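Local coordinates for YqgE/AlgH family protein (Corynebacterium diphtheriae NCTC 13129, PDB 2GS5) that is of unknown function but belongs to the YqgE/AlgH (UPF0301) family of proteins, at residues 169-173 / 174-178; 181-184 / 185-188. All blocks are in the same frame, centred on the assembly; numbering follows the deposited sequence.

In the fold
Contact 1 and contact 2 follow each other along the C-terminal part of the chain, their centres about 14 Å apart. Contact 1, partly buried with V173, W174, G175 and V177 inside, starts helix 173-179, whose apolar side chains lie on strands 19-23 and 36-42; contact 2 is a proline-rich loop after that helix, farther from the chain centre and largely at the surface. Their chemistry differs accordingly: an aspartate cap, two waters and helical bonds in the first, a cis-proline turn, type I turns and apolar contacts in the second. They also touch directly, since M178 of the helix packs against L185, P186 and Y188, and W174 reaches the backbone of Y188.

Contact 1. Residues 169-173 / 174-178; sequences GSVDV and WGDVM
V171 meets D176 at close quarters: its CG1 methyl lies 3.0 Å from OD2 of D176, the two side chains crossing at about a right angle. The other oxygen of that carboxylate, OD1, is tied to R179 by a salt bridge and takes a hydrogen from a water, which in turn accepts from D172 N, so the last loop residue and the first turn of the helix are bridged through solvent. D172 is the N-cap. With CG anti to the backbone N (chi1 -177°), its carboxylate turns back over the helix start, where OD1 accepts from G175 N at 2.9 Å. This bond is almost straight (170°), yet the donor stands well above the carboxylate plane. A second water donates to OD1 and accepts from W174 N, while OD2 is bound to T190. The main-chain O of D172 receives D176 N at 2.9 Å. V173 carries the helix on, its O accepting from V177 N at 3.0 Å; the CG2 methyl of V177 also lies 3.2 Å from that oxygen. V173 CG1 approaches V177 CG2 at 4.3 Å, on the flank where both valines pack on V36. One indole face of W174 is covered by M178 CG, and W174 NE1 donates to A23 O. The whole is a classic aspartate N-cap, here starting a helix that lies against the sheet.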
loop_
_atom_site.group_PDB
_atom_site.type_symbol
_atom_site.label_atom_id
_atom_site.label_comp_id
_atom_site.label_asym_id
_atom_site.label_seq_id
_atom_site.Cartn_x
_atom_site.Cartn_y
_atom_site.Cartn_z
ATOM N N GLY A 169 -2.888 11.839 8.356
ATOM C CA GLY A 169 -2.176 12.553 7.295
ATOM C C GLY A 169 -0.910 13.263 7.753
ATOM O O GLY A 169 -0.136 13.746 6.931
ATOM N N SER A 170 -0.700 13.324 9.060
ATOM C CA SER A 170 0.518 13.920 9.626
ATOM C C SER A 170 1.713 12.958 9.614
ATOM O O SER A 170 2.825 13.349 9.975
ATOM C CB SER A 170 0.251 14.368 11.059
ATOM O OG SER A 170 -0.108 13.270 11.880
ATOM N N VAL A 171 1.484 11.716 9.193
ATOM C CA VAL A 171 2.466 10.632 9.314
ATOM C C VAL A 171 3.422 10.605 8.129
ATOM O O VAL A 171 3.040 10.913 6.998
ATOM C CB VAL A 171 1.739 9.258 9.438
ATOM C CG1 VAL A 171 2.642 8.082 9.050
ATOM C CG2 VAL A 171 1.188 9.092 10.850
ATOM N N ASP A 172 4.668 10.228 8.404
ATOM C CA ASP A 172 5.650 9.935 7.368
ATOM C C ASP A 172 5.573 8.420 7.168
ATOM O O ASP A 172 6.156 7.651 7.929
ATOM C CB ASP A 172 7.050 10.374 7.827
ATOM C CG ASP A 172 8.121 10.162 6.771
ATOM O OD1 ASP A 172 7.902 9.350 5.847
ATOM O OD2 ASP A 172 9.180 10.813 6.858
ATOM N N VAL A 173 4.802 7.984 6.175
ATOM C CA VAL A 173 4.522 6.558 6.027
ATOM C C VAL A 173 5.812 5.785 5.747
ATOM O O VAL A 173 6.062 4.725 6.345
ATOM C CB VAL A 173 3.478 6.285 4.931
ATOM C CG1 VAL A 173 3.338 4.789 4.699
ATOM C CG2 VAL A 173 2.141 6.893 5.310
ATOM N N TRP A 174 6.637 6.338 4.860
ATOM C CA TRP A 174 7.925 5.730 4.523
ATOM C C TRP A 174 8.826 5.614 5.760
ATOM O O TRP A 174 9.368 4.549 6.042
ATOM C CB TRP A 174 8.604 6.533 3.411
ATOM C CG TRP A 174 9.884 5.952 2.923
ATOM C CD1 TRP A 174 10.046 5.053 1.908
ATOM C CD2 TRP A 174 11.196 6.256 3.400
ATOM N NE1 TRP A 174 11.376 4.763 1.735
ATOM C CE2 TRP A 174 12.109 5.486 2.641
ATOM C CE3 TRP A 174 11.697 7.103 4.403
ATOM C CZ2 TRP A 174 13.487 5.530 2.855
ATOM C CZ3 TRP A 174 13.068 7.144 4.612
ATOM C CH2 TRP A 174 13.948 6.367 3.840
ATOM N N GLY A 175 8.947 6.701 6.515
ATOM C CA GLY A 175 9.714 6.679 7.753
ATOM C C GLY A 175 9.222 5.656 8.765
ATOM O O GLY A 175 10.025 4.941 9.371
ATOM N N ASP A 176 7.905 5.580 8.947
ATOM C CA ASP A 176 7.331 4.653 9.913
ATOM C C ASP A 176 7.602 3.205 9.506
ATOM O O ASP A 176 7.941 2.370 10.337
ATOM C CB ASP A 176 5.820 4.866 10.056
ATOM C CG ASP A 176 5.461 6.176 10.745
ATOM O OD1 ASP A 176 6.364 6.944 11.135
ATOM O OD2 ASP A 176 4.245 6.432 10.906
ATOM N N VAL A 177 7.487 2.904 8.217
ATOM C CA VAL A 177 7.746 1.530 7.763
ATOM C C VAL A 177 9.227 1.186 7.940
ATOM O O VAL A 177 9.554 0.091 8.381
ATOM C CB VAL A 177 7.302 1.287 6.303
ATOM C CG1 VAL A 177 7.671 -0.125 5.867
ATOM C CG2 VAL A 177 5.799 1.524 6.167
HETATM N N MSE A 178 10.121 2.126 7.629
HETATM C CA MSE A 178 11.557 1.901 7.797
HETATM C C MSE A 178 11.910 1.592 9.254
HETATM O O MSE A 178 12.763 0.754 9.531
HETATM C CB MSE A 178 12.350 3.125 7.306
HETATM C CG MSE A 178 12.371 3.289 5.790
HETATM SE SE MSE A 178 13.489 1.959 4.887
HETATM C CE MSE A 178 15.234 2.726 5.299
HETATM O O HOH W 1 5.842 9.642 10.931
HETATM O O HOH W 2 5.892 8.977 3.851
#

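Contact 2. Residues 181-184 / 185-188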
loop_
_atom_site.group_PDB
_atom_site.type_symbol
_atom_site.label_atom_id
_atom_site.label_comp_id
_atom_site.label_asym_id
_atom_site.label_seq_id
_atom_site.Cartn_x
_atom_site.Cartn_y
_atom_site.Cartn_z
ATOM N N GLN A 181 11.726 -2.155 10.389
ATOM C CA GLN A 181 12.558 -3.142 9.694
ATOM C C GLN A 181 13.830 -3.457 10.464
ATOM O O GLN A 181 14.192 -2.712 11.360
ATOM C CB GLN A 181 12.875 -2.639 8.283
ATOM C CG GLN A 181 11.633 -2.244 7.478
ATOM C CD GLN A 181 10.522 -3.284 7.568
ATOM O OE1 GLN A 181 10.785 -4.478 7.486
ATOM N NE2 GLN A 181 9.281 -2.832 7.743
ATOM N N PRO A 182 14.486 -4.584 10.133
ATOM C CA PRO A 182 15.727 -4.932 10.805
ATOM C C PRO A 182 16.790 -3.857 10.651
ATOM O O PRO A 182 16.808 -3.130 9.657
ATOM C CB PRO A 182 16.170 -6.216 10.083
ATOM C CG PRO A 182 14.916 -6.791 9.557
ATOM C CD PRO A 182 14.104 -5.609 9.145
HETATM N N MSE A 183 17.686 -3.778 11.623
HETATM C CA MSE A 183 18.831 -2.899 11.491
HETATM C C MSE A 183 19.622 -3.285 10.253
HETATM O O MSE A 183 19.701 -4.472 9.905
HETATM C CB MSE A 183 19.714 -2.961 12.731
HETATM C CG MSE A 183 19.114 -2.269 13.922
HETATM SE SE MSE A 183 19.162 -0.318 13.781
HETATM C CE MSE A 183 21.053 -0.055 14.179
ATOM N N PRO A 184 20.235 -2.298 9.586
ATOM C CA PRO A 184 20.306 -0.883 9.949
ATOM C C PRO A 184 19.202 0.020 9.394
ATOM O O PRO A 184 19.350 1.231 9.437
ATOM C CB PRO A 184 21.639 -0.473 9.331
ATOM C CG PRO A 184 21.676 -1.258 8.051
ATOM C CD PRO A 184 21.025 -2.579 8.374
ATOM N N LEU A 185 18.109 -0.530 8.882
ATOM C CA LEU A 185 17.155 0.309 8.150
ATOM C C LEU A 185 16.593 1.486 8.954
ATOM O O LEU A 185 16.409 2.557 8.390
ATOM C CB LEU A 185 15.999 -0.505 7.561
ATOM C CG LEU A 185 16.260 -1.697 6.628
ATOM C CD1 LEU A 185 15.142 -1.851 5.584
ATOM C CD2 LEU A 185 17.634 -1.705 5.968
ATOM N N PRO A 186 16.292 1.298 10.255
ATOM C CA PRO A 186 15.795 2.465 10.998
ATOM C C PRO A 186 16.734 3.669 11.016
ATOM O O PRO A 186 16.275 4.792 11.245
ATOM C CB PRO A 186 15.570 1.918 12.417
ATOM C CG PRO A 186 15.351 0.466 12.214
ATOM C CD PRO A 186 16.279 0.088 11.090
ATOM N N LEU A 187 18.023 3.446 10.754
ATOM C CA LEU A 187 19.027 4.524 10.757
ATOM C C LEU A 187 18.837 5.488 9.593
ATOM O O LEU A 187 19.427 6.578 9.595
ATOM C CB LEU A 187 20.439 3.945 10.702
ATOM C CG LEU A 187 20.876 3.141 11.914
ATOM C CD1 LEU A 187 22.296 2.634 11.732
ATOM C CD2 LEU A 187 20.807 4.013 13.152
ATOM N N TYR A 188 18.057 5.075 8.598
ATOM C CA TYR A 188 17.787 5.899 7.430
ATOM C C TYR A 188 16.347 6.430 7.417
ATOM O O TYR A 188 15.933 7.124 6.484
ATOM C CB TYR A 188 18.118 5.106 6.162
ATOM C CG TYR A 188 19.482 4.453 6.247
ATOM C CD1 TYR A 188 20.641 5.212 6.155
ATOM C CD2 TYR A 188 19.614 3.090 6.490
ATOM C CE1 TYR A 188 21.903 4.626 6.260
ATOM C CE2 TYR A 188 20.871 2.494 6.600
ATOM C CZ TYR A 188 22.014 3.271 6.489
ATOM O OH TYR A 188 23.265 2.708 6.585
#
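A type VI turn, made by the cis peptide between M183 and P184, reverses the chain after helix 173-179 and runs straight into two overlapping type I turns. P182 and L185 close the first turn: L185 N donates to P182 O at 3.0 Å, in the carbonyl plane and on a lone pair. The next is closed by L187 N on P184 O at 2.9 Å, the donor 39° above the carbonyl plane and not on a lone pair; Y188 N on L185 O then completes the series. L185 is the buried residue of the group. L185 CD1 lies 3.6 Å from Q181 CB, and the leucine packs further on F156, M178 and the N-terminal residues M1 and F2. The Q181 chain bends at chi2 (-46°), which takes its amide away from L185, and NE2 donates to V177 O on the helix. Within the turn, the selenomethionine M183 is folded twice, at chi2 and chi3. This doubling back lays M183 SE 4.0 Å from P186 CD and brings M183 CE to L187 CD1 at 3.8 Å, where the two side chains cross at about a right angle. L187 CD1 also lies 4.0 Å from P184 CB, so one leucine methyl spans two residues of the bend. P186 CG also touches the main chain of Q181, 3.5 Å from Q181 O. At the far end the Y188 ring comes up to P184, its CE2 lying 4.1 Å from P184 CG.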